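Long-range contacts in Ice-binding protein 1 (Shewanella frigidimarina, PDB 6BG8), which adsorbs its bacterium onto ice and inhibits the growth of ice crystals, this chain being the ice-binding domain of a longer adhesin: residues 1-5 / 107-111; 36-40 / 88-92; 99-103 / 183-187; 110-115 / 126-131; 202-208 / 220-226. All coordinates share one frame; numbering follows the deposited sequence. Where two conformers were deposited one is given.

Contact 1: residues 1-5 / 107-111. With SO4 (sulfate ion), chain C.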
# COMPACT_ATOMS: atom_id res chain seq x y z
N MET A 1 5.63 11.96 21.17
CA MET A 1 6.18 10.62 21.13
C MET A 1 5.97 10.01 19.75
O MET A 1 5.12 10.46 18.98
CB MET A 1 5.54 9.72 22.19
CG MET A 1 5.59 10.29 23.59
SD MET A 1 7.27 10.60 24.14
CE MET A 1 7.94 8.95 24.05
N ASN A 2 6.76 8.98 19.46
CA ASN A 2 6.61 8.25 18.21
C ASN A 2 5.19 7.70 18.10
O ASN A 2 4.71 7.07 19.06
CB ASN A 2 7.62 7.11 18.15
CG ASN A 2 7.88 6.64 16.73
OD1 ASN A 2 7.69 7.38 15.76
ND2 ASN A 2 8.35 5.40 16.60
N PRO A 3 4.51 7.89 16.98
CA PRO A 3 3.19 7.26 16.81
C PRO A 3 3.30 5.75 16.87
O PRO A 3 4.32 5.16 16.50
CB PRO A 3 2.75 7.73 15.42
CG PRO A 3 3.48 9.00 15.21
CD PRO A 3 4.80 8.83 15.89
N LEU A 4 2.23 5.12 17.35
CA LEU A 4 2.11 3.67 17.31
C LEU A 4 1.67 3.25 15.92
O LEU A 4 0.68 3.76 15.39
CB LEU A 4 1.10 3.19 18.36
CG LEU A 4 0.84 1.68 18.41
CD1 LEU A 4 2.12 0.94 18.81
CD2 LEU A 4 -0.29 1.36 19.39
N ALA A 5 2.43 2.35 15.31
CA ALA A 5 2.06 1.87 13.98
C ALA A 5 0.92 0.88 14.09
O ALA A 5 0.74 0.22 15.12
CB ALA A 5 3.26 1.22 13.30
N ASN A 107 -4.21 8.85 17.20
CA ASN A 107 -3.33 7.70 17.42
C ASN A 107 -3.17 7.45 18.92
O ASN A 107 -3.17 8.40 19.71
CB ASN A 107 -1.97 7.97 16.76
CG ASN A 107 -1.02 6.80 16.87
OD1 ASN A 107 -0.31 6.66 17.86
ND2 ASN A 107 -1.00 5.96 15.84
N PRO A 108 -3.06 6.19 19.35
CA PRO A 108 -3.00 5.92 20.80
C PRO A 108 -1.82 6.56 21.51
O PRO A 108 -1.92 6.86 22.70
CB PRO A 108 -2.94 4.39 20.87
CG PRO A 108 -3.62 3.94 19.62
CD PRO A 108 -3.23 4.94 18.57
N ASN A 109 -0.70 6.81 20.81
CA ASN A 109 0.53 7.26 21.47
C ASN A 109 1.04 8.60 20.97
O ASN A 109 2.13 9.02 21.40
CB ASN A 109 1.63 6.20 21.30
CG ASN A 109 1.36 4.97 22.12
OD1 ASN A 109 0.48 4.97 22.97
ND2 ASN A 109 2.13 3.91 21.87
N ALA A 110 0.32 9.29 20.10
CA ALA A 110 0.82 10.55 19.58
C ALA A 110 -0.33 11.50 19.31
O ALA A 110 -1.42 11.08 18.90
CB ALA A 110 1.63 10.35 18.29
N ALA A 111 -0.07 12.79 19.51
CA ALA A 111 -1.06 13.82 19.24
C ALA A 111 -1.12 14.12 17.74
O ALA A 111 -0.10 14.10 17.04
CB ALA A 111 -0.74 15.10 20.02
S SO4 C . 8.25 12.97 18.61
O1 SO4 C . 8.50 11.71 19.31
O2 SO4 C . 7.08 13.65 19.13
O3 SO4 C . 9.49 13.74 18.66
O4 SO4 C . 7.95 12.80 17.21
O HOH W 1 3.03 11.60 22.06
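Asn107 reaches across to Leu4 and grips both polar atoms of its backbone with a single carboxamide. Its ND2 donates to Leu4 O over 2.8 Å, in a bond that stays in the amide plane and falls on a lone pair of the Leu4 carbonyl. Leu4 N returns a bond of 3.0 Å to Asn107 OD1, tilted from the plane of that carbonyl. The same OD1 takes Asn109 N, also at 3.0 Å, from the opposite face, so three bonds fix the rotation of the amide. With CG trans to its own backbone N (chi1 -177°), the short side chain extends straight at the N-terminal segment; asparagine suits the place because its donor and acceptor sit side by side, as the C=O and N-H of Leu4 do.

Small apolar groups fill in beside this clasp. Ala110 CB lies 3.8 Å from Pro3 CG, proline being apt here as a rigid residue with no N-H to satisfy, and Leu4 CD2 comes within 4.2 Å of Pro108 CG. A water accepts from Met1 N and donates to Asn109 O, while Met1 N also binds O2 of a sulfate, at 3.0 Å, that probably came from the crystallisation liquor.

Farther out, Asn2 ties its amide to Asp151 O and Val153 N, Pro3 and Asn107 rest on Val128, and Phe101 of helix 84-103 packs against Leu4 and Pro108. The bond from Asn109 N to Asn107 OD1 defines an Asx turn, here placed in the loop that leads from the helix back into the beta-helix of this ice-binding fold.

Contact 2: residues 36-40 / 88-92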
# COMPACT_ATOMS: atom_id res chain seq x y z
N GLY A 36 -3.09 -10.31 -3.57
CA GLY A 36 -4.34 -10.92 -3.18
C GLY A 36 -5.56 -10.15 -3.62
O GLY A 36 -5.55 -8.92 -3.62
N ILE A 37 -6.60 -10.88 -4.03
CA ILE A 37 -7.94 -10.34 -4.25
C ILE A 37 -8.86 -11.01 -3.25
O ILE A 37 -8.84 -12.24 -3.10
CB ILE A 37 -8.42 -10.57 -5.70
CG1 ILE A 37 -7.47 -9.88 -6.69
CG2 ILE A 37 -9.84 -10.09 -5.86
CD1 ILE A 37 -7.76 -10.21 -8.17
N LEU A 38 -9.64 -10.21 -2.52
CA LEU A 38 -10.40 -10.73 -1.38
C LEU A 38 -11.82 -11.14 -1.72
O LEU A 38 -12.34 -12.07 -1.10
CB LEU A 38 -10.46 -9.69 -0.26
CG LEU A 38 -9.13 -9.23 0.37
CD1 LEU A 38 -9.37 -8.00 1.23
CD2 LEU A 38 -8.47 -10.33 1.20
N ASP A 39 -12.48 -10.44 -2.65
CA ASP A 39 -13.93 -10.58 -2.80
C ASP A 39 -14.35 -10.87 -4.23
O ASP A 39 -15.53 -10.69 -4.56
CB ASP A 39 -14.65 -9.33 -2.29
CG ASP A 39 -14.36 -9.04 -0.83
OD1 ASP A 39 -14.66 -9.92 0.01
OD2 ASP A 39 -13.82 -7.96 -0.53
N GLN A 40 -13.42 -11.31 -5.07
CA GLN A 40 -13.74 -11.78 -6.42
C GLN A 40 -12.77 -12.91 -6.78
O GLN A 40 -11.75 -13.11 -6.12
CB GLN A 40 -13.64 -10.67 -7.47
CG GLN A 40 -14.58 -9.47 -7.27
CD GLN A 40 -16.05 -9.77 -7.59
OE1 GLN A 40 -16.40 -10.89 -7.97
NE2 GLN A 40 -16.90 -8.76 -7.43
N ILE A 88 -8.11 -16.16 3.06
CA ILE A 88 -8.71 -14.92 2.59
C ILE A 88 -9.52 -14.26 3.71
O ILE A 88 -9.54 -13.03 3.84
CB ILE A 88 -9.57 -15.20 1.35
CG1 ILE A 88 -8.72 -15.69 0.15
CG2 ILE A 88 -10.44 -13.97 1.01
CD1 ILE A 88 -7.79 -14.65 -0.43
N ASN A 89 -10.21 -15.07 4.52
CA ASN A 89 -11.02 -14.51 5.59
C ASN A 89 -10.18 -13.73 6.58
O ASN A 89 -10.54 -12.61 6.98
CB ASN A 89 -11.77 -15.63 6.32
CG ASN A 89 -12.93 -16.13 5.53
OD1 ASN A 89 -13.35 -15.50 4.56
ND2 ASN A 89 -13.47 -17.28 5.94
N GLN A 90 -9.06 -14.31 7.02
CA GLN A 90 -8.20 -13.62 7.97
C GLN A 90 -7.57 -12.39 7.33
O GLN A 90 -7.43 -11.35 7.98
CB GLN A 90 -7.12 -14.55 8.52
CG GLN A 90 -6.46 -13.99 9.77
CD GLN A 90 -7.47 -13.82 10.90
OE1 GLN A 90 -8.09 -14.79 11.34
NE2 GLN A 90 -7.64 -12.59 11.36
N SER A 91 -7.20 -12.49 6.04
CA SER A 91 -6.64 -11.33 5.37
C SER A 91 -7.66 -10.21 5.27
O SER A 91 -7.34 -9.04 5.52
CB SER A 91 -6.14 -11.73 3.98
OG SER A 91 -5.04 -12.63 4.09
N ARG A 92 -8.91 -10.55 4.94
CA ARG A 92 -9.95 -9.53 4.85
C ARG A 92 -10.17 -8.85 6.20
O ARG A 92 -10.26 -7.62 6.28
CB ARG A 92 -11.26 -10.15 4.34
CG ARG A 92 -12.37 -9.12 4.07
CD ARG A 92 -13.71 -9.77 3.75
NE ARG A 92 -13.69 -10.65 2.58
CZ ARG A 92 -13.68 -11.98 2.64
NH1 ARG A 92 -13.67 -12.59 3.82
NH2 ARG A 92 -13.66 -12.72 1.53
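Arg92 and Asp39 meet at a slant, with the guanidinium and carboxylate planes 26° apart. NE of Arg92 donates to Asp39 OD1 over 2.8 Å, arriving on the syn side of the carboxylate, and NH2 adds a weak bond to the same oxygen. NH2 also donates to Leu38 O at 3.0 Å, standing above the plane of that carbonyl. Both acceptors lie round the edge of the guanidinium. On the far side, NH1 points to Asn89 OD1, 3.0 Å away and almost exactly in the guanidinium plane. Arg92 starts out opposite its backbone N (chi1 -174°) and bends only at chi3 (-59°), a turn that swings the planar group round to face the loop after strand 34-37.

Beneath the charges, Leu38 pushes its CD2 methyl towards the helix, 3.9 Å from Ser91 CB and 4.1 Å from Ile88 CG2. The branched Ile88 uses both arms: CG2 lies 3.4 Å from Leu38 O, and CD1 reaches Ile37 O. Ser91, small enough to let the leucine in, turns its OG back to Phe87 O within the helix.

Asp39 OD2 is bonded to Ser19 OG, and Asn89 steadies the arginine from its own helix, so each charged group is positioned by a second partner. Guanidinium and carboxylate are therefore likely to stay ionised together, joining the helix to the beta-helix by charge above a small apolar seam.

Contact 3: residues 99-103 / 183-187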
# COMPACT_ATOMS: atom_id res chain seq x y z
N TYR A 99 -6.88 -0.63 8.45
CA TYR A 99 -7.46 0.61 7.93
C TYR A 99 -8.12 1.39 9.06
O TYR A 99 -7.94 2.61 9.18
CB TYR A 99 -8.48 0.33 6.81
CG TYR A 99 -9.13 1.61 6.33
CD1 TYR A 99 -10.26 2.12 6.96
CD2 TYR A 99 -8.60 2.34 5.27
CE1 TYR A 99 -10.84 3.30 6.57
CE2 TYR A 99 -9.18 3.53 4.86
CZ TYR A 99 -10.31 4.00 5.52
OH TYR A 99 -10.92 5.18 5.15
N ASN A 100 -8.90 0.69 9.90
CA ASN A 100 -9.62 1.34 10.99
C ASN A 100 -8.66 1.95 12.01
O ASN A 100 -8.94 3.02 12.56
CB ASN A 100 -10.54 0.33 11.68
CG ASN A 100 -11.86 0.14 10.94
OD1 ASN A 100 -12.10 0.76 9.90
ND2 ASN A 100 -12.70 -0.73 11.48
N PHE A 101 -7.55 1.26 12.29
CA PHE A 101 -6.54 1.80 13.18
C PHE A 101 -6.03 3.13 12.65
O PHE A 101 -5.93 4.12 13.39
CB PHE A 101 -5.41 0.79 13.34
CG PHE A 101 -4.30 1.21 14.28
CD1 PHE A 101 -3.39 2.21 13.94
CD2 PHE A 101 -4.15 0.57 15.50
CE1 PHE A 101 -2.38 2.59 14.81
CE2 PHE A 101 -3.12 0.93 16.38
CZ PHE A 101 -2.24 1.94 16.03
N LEU A 102 -5.70 3.17 11.36
CA LEU A 102 -5.12 4.38 10.78
C LEU A 102 -6.15 5.49 10.65
O LEU A 102 -5.80 6.67 10.75
CB LEU A 102 -4.52 4.05 9.42
CG LEU A 102 -3.22 3.24 9.43
CD1 LEU A 102 -2.86 2.78 8.02
CD2 LEU A 102 -2.09 4.05 10.04
N ALA A 103 -7.42 5.13 10.43
CA ALA A 103 -8.47 6.13 10.29
C ALA A 103 -8.90 6.75 11.62
O ALA A 103 -9.45 7.86 11.62
CB ALA A 103 -9.70 5.51 9.61
N TYR A 183 2.82 5.38 6.60
CA TYR A 183 1.46 4.90 6.40
C TYR A 183 0.60 6.00 5.80
O TYR A 183 0.61 7.13 6.29
CB TYR A 183 0.85 4.41 7.72
CG TYR A 183 1.62 3.26 8.32
CD1 TYR A 183 2.70 3.50 9.16
CD2 TYR A 183 1.28 1.95 8.04
CE1 TYR A 183 3.42 2.45 9.70
CE2 TYR A 183 1.98 0.90 8.58
CZ TYR A 183 3.06 1.15 9.40
OH TYR A 183 3.77 0.11 9.94
N TRP A 184 -0.14 5.66 4.75
CA TRP A 184 -1.03 6.59 4.07
C TRP A 184 -2.44 6.01 4.13
O TRP A 184 -2.66 4.88 3.67
CB TRP A 184 -0.63 6.79 2.61
CG TRP A 184 0.78 7.25 2.41
CD1 TRP A 184 1.89 6.47 2.22
CD2 TRP A 184 1.23 8.61 2.37
NE1 TRP A 184 3.00 7.27 2.07
CE2 TRP A 184 2.62 8.58 2.16
CE3 TRP A 184 0.59 9.85 2.50
CZ2 TRP A 184 3.38 9.74 2.09
CZ3 TRP A 184 1.35 11.00 2.42
CH2 TRP A 184 2.73 10.94 2.22
N ARG A 185 -3.38 6.77 4.66
CA ARG A 185 -4.77 6.32 4.79
C ARG A 185 -5.66 7.34 4.10
O ARG A 185 -5.70 8.50 4.52
CB ARG A 185 -5.16 6.18 6.26
CG ARG A 185 -6.49 5.45 6.55
CD ARG A 185 -7.74 6.29 6.23
NE ARG A 185 -7.83 7.56 6.95
CZ ARG A 185 -8.96 8.25 7.09
NH1 ARG A 185 -10.09 7.80 6.55
NH2 ARG A 185 -8.95 9.40 7.75
N THR A 186 -6.39 6.93 3.07
CA THR A 186 -7.33 7.83 2.41
C THR A 186 -8.73 7.26 2.51
O THR A 186 -8.95 6.07 2.25
CB THR A 186 -6.96 8.07 0.94
OG1 THR A 186 -6.95 6.83 0.22
CG2 THR A 186 -5.58 8.73 0.83
N ALA A 187 -9.69 8.11 2.88
CA ALA A 187 -11.10 7.73 2.76
C ALA A 187 -11.54 7.71 1.31
O ALA A 187 -12.52 7.03 0.97
CB ALA A 187 -11.99 8.68 3.57
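Leu102 and Arg185, with CA atoms 6.3 Å apart, mark the place where helix 99-103 passes over strand 183-186 almost at a right angle (88°), the two short axes coming within 8.6 Å. This is the architecture of the DUF3494 ice-binding fold, in which one long helix lies along the flank of a beta-helix and crosses its parallel strands in turn.

Arg185 carries most of the contact. Its chain folds at chi2 (-74°) and chi3 (-59°), which lays the methylenes beside Tyr99 and turns the guanidinium along the helix. CD comes 3.4 Å from Tyr99 CE2, and NH1 donates to Tyr99 OH over 3.1 Å. The ring stands nearly perpendicular to the guanidinium, and it is the hydroxyl, lying in the guanidinium plane, that meets the arginine's edge. Ala103 covers one face of that group, Ala103 CB lying 3.8 Å from Arg185 CZ; a methyl this small lets the flat group lie close to the helix. NH2 is bonded to Thr157 OG1 on strand 154-158, a second partner that helps satisfy this buried cation.

Leu102 fills the middle of the crossing. Its CB touches Arg185 CG at 3.8 Å, and its CD2 meets Tyr183 CB at the same distance, the two side chains crossing about squarely. Phe203 and Ile155, on the adjoining strands, close round this leucine.

At the C-terminal end of the strand the carbonyl O of Thr186 lies near the plane of the Tyr99 ring, 3.6 Å from Tyr99 CE2 at its edge.

Contact 4: residues 110-115 / 126-131. With SO4 (sulfate ion), chain C.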
# COMPACT_ATOMS: atom_id res chain seq x y z
N ALA A 110 0.32 9.29 20.10
CA ALA A 110 0.82 10.55 19.58
C ALA A 110 -0.33 11.50 19.31
O ALA A 110 -1.42 11.08 18.90
CB ALA A 110 1.63 10.35 18.29
N ALA A 111 -0.07 12.79 19.51
CA ALA A 111 -1.06 13.82 19.24
C ALA A 111 -1.12 14.12 17.74
O ALA A 111 -0.10 14.10 17.04
CB ALA A 111 -0.74 15.10 20.02
N THR A 112 -2.32 14.42 17.27
CA THR A 112 -2.55 14.69 15.85
C THR A 112 -2.08 16.08 15.44
O THR A 112 -2.32 17.07 16.14
CB THR A 112 -4.05 14.54 15.55
OG1 THR A 112 -4.52 13.28 16.04
CG2 THR A 112 -4.29 14.62 14.06
N GLN A 113 -1.41 16.14 14.29
CA GLN A 113 -0.99 17.38 13.65
C GLN A 113 -1.79 17.60 12.38
O GLN A 113 -2.43 16.69 11.85
CB GLN A 113 0.51 17.35 13.31
CG GLN A 113 1.41 17.01 14.47
CD GLN A 113 2.87 16.99 14.07
OE1 GLN A 113 3.56 15.98 14.26
NE2 GLN A 113 3.35 18.10 13.50
N VAL A 114 -1.76 18.84 11.89
CA VAL A 114 -2.45 19.17 10.65
C VAL A 114 -1.63 18.66 9.47
O VAL A 114 -0.43 18.93 9.36
CB VAL A 114 -2.67 20.69 10.53
CG1 VAL A 114 -3.18 21.03 9.13
CG2 VAL A 114 -3.64 21.19 11.61
N CYS A 115 -2.30 17.93 8.57
CA CYS A 115 -1.70 17.55 7.29
C CYS A 115 -1.93 18.68 6.29
O CYS A 115 -3.08 19.01 6.00
CB CYS A 115 -2.32 16.27 6.76
SG CYS A 115 -1.51 15.65 5.23
N ARG A 126 8.47 12.83 12.06
CA ARG A 126 7.51 11.78 12.37
C ARG A 126 6.30 12.35 13.11
O ARG A 126 6.35 13.43 13.71
CB ARG A 126 8.16 10.68 13.20
CG ARG A 126 8.38 11.05 14.64
CD ARG A 126 9.62 10.37 15.15
NE ARG A 126 9.70 10.38 16.60
CZ ARG A 126 10.41 9.51 17.30
NH1 ARG A 126 11.09 8.55 16.68
NH2 ARG A 126 10.43 9.59 18.63
N GLY A 127 5.21 11.62 13.04
CA GLY A 127 3.99 12.06 13.67
C GLY A 127 2.79 11.57 12.89
O GLY A 127 2.91 10.75 11.97
N VAL A 128 1.63 12.10 13.27
CA VAL A 128 0.33 11.80 12.70
C VAL A 128 -0.21 13.08 12.09
O VAL A 128 -0.43 14.07 12.81
CB VAL A 128 -0.66 11.27 13.75
CG1 VAL A 128 -2.04 11.04 13.11
CG2 VAL A 128 -0.12 10.02 14.41
N TYR A 129 -0.46 13.06 10.78
CA TYR A 129 -0.88 14.24 10.04
C TYR A 129 -2.26 13.98 9.45
O TYR A 129 -2.42 13.09 8.61
CB TYR A 129 0.14 14.57 8.94
CG TYR A 129 1.50 14.90 9.49
CD1 TYR A 129 2.44 13.90 9.72
CD2 TYR A 129 1.84 16.20 9.84
CE1 TYR A 129 3.68 14.20 10.23
CE2 TYR A 129 3.09 16.51 10.36
CZ TYR A 129 4.01 15.50 10.55
OH TYR A 129 5.25 15.78 11.08
N LYS A 130 -3.24 14.77 9.89
CA LYS A 130 -4.64 14.54 9.55
C LYS A 130 -5.22 15.74 8.83
O LYS A 130 -4.91 16.89 9.17
CB LYS A 130 -5.46 14.26 10.82
CG LYS A 130 -6.91 13.89 10.56
CD LYS A 130 -7.62 13.67 11.89
CE LYS A 130 -9.13 13.54 11.73
NZ LYS A 130 -9.52 12.43 10.81
N THR A 131 -6.04 15.47 7.82
CA THR A 131 -6.87 16.48 7.18
C THR A 131 -8.12 15.79 6.66
O THR A 131 -8.09 14.61 6.32
CB THR A 131 -6.16 17.21 6.03
OG1 THR A 131 -7.03 18.20 5.46
CG2 THR A 131 -5.76 16.22 4.95
S SO4 C . 8.25 12.97 18.61
O1 SO4 C . 8.50 11.71 19.31
O2 SO4 C . 7.08 13.65 19.13
O3 SO4 C . 9.49 13.74 18.66
O4 SO4 C . 7.95 12.80 17.21
O HOH W 2 2.07 13.70 15.66
O HOH W 3 5.99 18.27 13.04
O HOH W 4 -5.39 20.32 6.13
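Gln113 clamps its strand to the next one through both of its backbone polar atoms: its N donates to Val128 O over 2.7 Å, and its O accepts from Lys130 N at 2.9 Å. Cys115 N continues the ladder to Lys130 O, also 2.9 Å. One residue thus bonds to the residues before and after Tyr129, the register of parallel strands. Where the pairing opens towards Ala111, a water takes over, accepting from Val128 N and donating to Ala111 O and Gln113 OE1.

The side chains of Gln113 and Tyr129 lie alongside each other, amide and ring planes 46° apart, with Gln113 NE2 3.5 Å from Tyr129 CE2. A long, extended glutamine can follow the ring almost to its hydroxyl, which is bonded to Thr125 O. Cys115 CB rests on Tyr129 CB, 3.7 Å away. On the opposite face, with Val128, lies Thr112, whose CG2 presses against Lys130 CB at a tight 3.5 Å while its OG1 is held by Asp105. Ala110 CB packs on Val128 CG2. At the positive phi of Gly127 (148°) a beta carbon would press on the carbonyl O of Arg126 and on Gln113 OE1, so a residue without one suits the place.

Just before the strand, Arg126 in one of its two conformers meets the sulfate with its guanidinium edge, a less certain hold: NH2 binds O1 at 2.9 Å and NE binds O4, while NH1 pairs with Asp149.

Strand 112-114 lies at one end of the row of parallel strands. Strand 127-131 passes the pairing on to strand 154-158, where Phe156 packs against the Tyr129 ring.

Contact 5: residues 202-208 / 220-226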
# COMPACT_ATOMS: atom_id res chain seq x y z
N VAL A 202 0.06 2.10 1.62
CA VAL A 202 -1.13 2.83 1.22
C VAL A 202 -2.36 2.01 1.60
O VAL A 202 -2.51 0.87 1.17
CB VAL A 202 -1.11 3.13 -0.29
CG1 VAL A 202 -2.37 3.87 -0.71
CG2 VAL A 202 0.12 3.93 -0.66
N PHE A 203 -3.24 2.60 2.42
CA PHE A 203 -4.54 2.02 2.77
C PHE A 203 -5.62 2.95 2.21
O PHE A 203 -6.08 3.87 2.90
CB PHE A 203 -4.69 1.86 4.28
CG PHE A 203 -3.79 0.82 4.88
CD1 PHE A 203 -2.44 1.09 5.08
CD2 PHE A 203 -4.30 -0.41 5.27
CE1 PHE A 203 -1.61 0.13 5.64
CE2 PHE A 203 -3.48 -1.37 5.83
CZ PHE A 203 -2.13 -1.10 6.02
N ALA A 204 -6.00 2.72 0.96
CA ALA A 204 -7.06 3.50 0.32
C ALA A 204 -8.39 2.80 0.53
O ALA A 204 -8.51 1.60 0.28
CB ALA A 204 -6.80 3.67 -1.18
N TRP A 205 -9.40 3.55 1.00
CA TRP A 205 -10.70 2.93 1.21
C TRP A 205 -11.28 2.44 -0.10
O TRP A 205 -11.86 1.35 -0.17
CB TRP A 205 -11.67 3.90 1.89
CG TRP A 205 -13.02 3.28 2.06
CD1 TRP A 205 -14.15 3.52 1.32
CD2 TRP A 205 -13.38 2.28 3.03
NE1 TRP A 205 -15.19 2.74 1.78
CE2 TRP A 205 -14.74 1.97 2.83
CE3 TRP A 205 -12.68 1.63 4.05
CZ2 TRP A 205 -15.42 1.04 3.61
CZ3 TRP A 205 -13.37 0.69 4.84
CH2 TRP A 205 -14.72 0.41 4.60
N SER A 206 -11.14 3.23 -1.16
CA SER A 206 -11.68 2.85 -2.46
C SER A 206 -10.64 2.13 -3.31
O SER A 206 -10.56 0.90 -3.25
CB SER A 206 -12.21 4.08 -3.21
OG SER A 206 -11.26 5.13 -3.17
N GLU A 207 -9.83 2.87 -4.07
CA GLU A 207 -8.90 2.26 -5.01
C GLU A 207 -7.54 2.96 -4.96
O GLU A 207 -7.43 4.10 -4.52
CB GLU A 207 -9.45 2.30 -6.44
CG GLU A 207 -9.76 3.69 -6.97
CD GLU A 207 -10.32 3.69 -8.39
OE1 GLU A 207 -9.80 2.94 -9.25
OE2 GLU A 207 -11.29 4.44 -8.66
N VAL A 208 -6.52 2.26 -5.46
CA VAL A 208 -5.19 2.82 -5.66
C VAL A 208 -4.88 2.76 -7.15
O VAL A 208 -4.98 1.70 -7.77
CB VAL A 208 -4.12 2.04 -4.87
CG1 VAL A 208 -2.75 2.70 -5.05
CG2 VAL A 208 -4.49 1.95 -3.39
N LEU A 220 0.40 -1.63 -1.25
CA LEU A 220 -0.76 -1.00 -1.88
C LEU A 220 -2.02 -1.78 -1.54
O LEU A 220 -2.20 -2.90 -2.03
CB LEU A 220 -0.57 -0.91 -3.40
CG LEU A 220 0.70 -0.15 -3.82
CD1 LEU A 220 0.93 -0.26 -5.31
CD2 LEU A 220 0.61 1.32 -3.37
N PHE A 221 -2.90 -1.19 -0.72
CA PHE A 221 -4.14 -1.81 -0.29
C PHE A 221 -5.32 -0.99 -0.79
O PHE A 221 -5.37 0.23 -0.57
CB PHE A 221 -4.24 -1.90 1.25
CG PHE A 221 -3.19 -2.77 1.89
CD1 PHE A 221 -3.32 -4.14 1.91
CD2 PHE A 221 -2.10 -2.20 2.54
CE1 PHE A 221 -2.36 -4.94 2.51
CE2 PHE A 221 -1.13 -2.99 3.14
CZ PHE A 221 -1.26 -4.36 3.13
N ALA A 222 -6.30 -1.66 -1.42
CA ALA A 222 -7.58 -1.04 -1.76
C ALA A 222 -8.65 -1.79 -0.99
O ALA A 222 -8.94 -2.96 -1.29
CB ALA A 222 -7.82 -1.08 -3.27
N VAL A 223 -9.23 -1.15 0.03
CA VAL A 223 -10.09 -1.87 0.97
C VAL A 223 -11.37 -2.35 0.29
O VAL A 223 -11.83 -3.47 0.54
CB VAL A 223 -10.39 -1.01 2.21
CG1 VAL A 223 -11.33 -1.77 3.15
CG2 VAL A 223 -9.09 -0.64 2.92
N THR A 224 -11.99 -1.51 -0.55
CA THR A 224 -13.27 -1.87 -1.15
C THR A 224 -13.26 -1.97 -2.66
O THR A 224 -14.26 -2.43 -3.23
CB THR A 224 -14.38 -0.88 -0.74
OG1 THR A 224 -14.13 0.41 -1.32
CG2 THR A 224 -14.46 -0.76 0.77
N ASP A 225 -12.19 -1.56 -3.35
CA ASP A 225 -12.21 -1.69 -4.80
C ASP A 225 -10.91 -2.30 -5.31
O ASP A 225 -10.66 -3.48 -5.05
CB ASP A 225 -12.49 -0.34 -5.47
CG ASP A 225 -12.86 -0.49 -6.94
OD1 ASP A 225 -13.14 -1.63 -7.38
OD2 ASP A 225 -12.85 0.54 -7.65
N GLN A 226 -10.07 -1.53 -5.99
CA GLN A 226 -9.06 -2.13 -6.84
C GLN A 226 -7.71 -1.43 -6.70
O GLN A 226 -7.62 -0.26 -6.35
CB GLN A 226 -9.47 -2.09 -8.32
CG GLN A 226 -9.60 -0.68 -8.87
CD GLN A 226 -10.02 -0.65 -10.32
OE1 GLN A 226 -10.10 -1.69 -10.97
NE2 GLN A 226 -10.31 0.55 -10.83
O HOH W 5 -13.30 2.91 -6.43
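Phe203 and Phe221 form an offset stack, their centroids 4.6 Å apart and their planes inclined by 26°, with Phe221 CD2 over the centre of the Phe203 ring. Both phenylalanines turn towards helix 84-103, where Leu102 meets the first and Leu95 the second. On the other face of the strands Val202 CG2 touches Leu220 CD2 at 3.8 Å, and Val208 CG1 approaches that same methyl; branched side chains and the small Ala204 and Ala222 fit this interior.

Phe beside Phe and Ala beside Ala, with Val202 next to Leu220, are the ladders of like residues of a parallel beta-helix, and these segments belong to neighbouring coils. Phe221 N to Val202 O, Ala204 N to Phe221 O and Val223 N to Ala204 O join the strands before both segments turn the corner.

There Thr224 CG2 makes a CH-pi contact over the Trp205 six-membered ring, 3.7 Å from its centroid. The threonine hydroxyl adds a second donor to the backbone N: Thr224 N and OG1 reach Trp205 O from opposite faces, OG1 at 2.7 Å. Glu207 OE1, which Asn209 ND2 also bonds, accepts from Gln226 NE2 at 2.9 Å, from above the carboxylate plane. A water donates to Asp225 OD2 and weakly to Glu207 OE2.

Contacts 2 and 3 use two parts of helix 84-103, their centres 18 Å apart, to hold it along the beta-helix. Contact 3 adjoins contact 5 through the strand pairing: Trp184 O lies 2.7 Å from Phe203 N, and the centres of the two contacts are 10 Å apart. Contacts 1 and 4 lie together at one end of the domain, 9 Å between centres; they share Ala110 and Ala111, and both touch the sulfate, which sits between Met1 and Arg126. Contact 1 reaches contact 3 through Leu4 and Phe101, whereas contacts 2 and 4 lie 30 Å apart. All five lie away from the probable ice-binding motif at Thr212, which the chain forms between the two segments of contact 5.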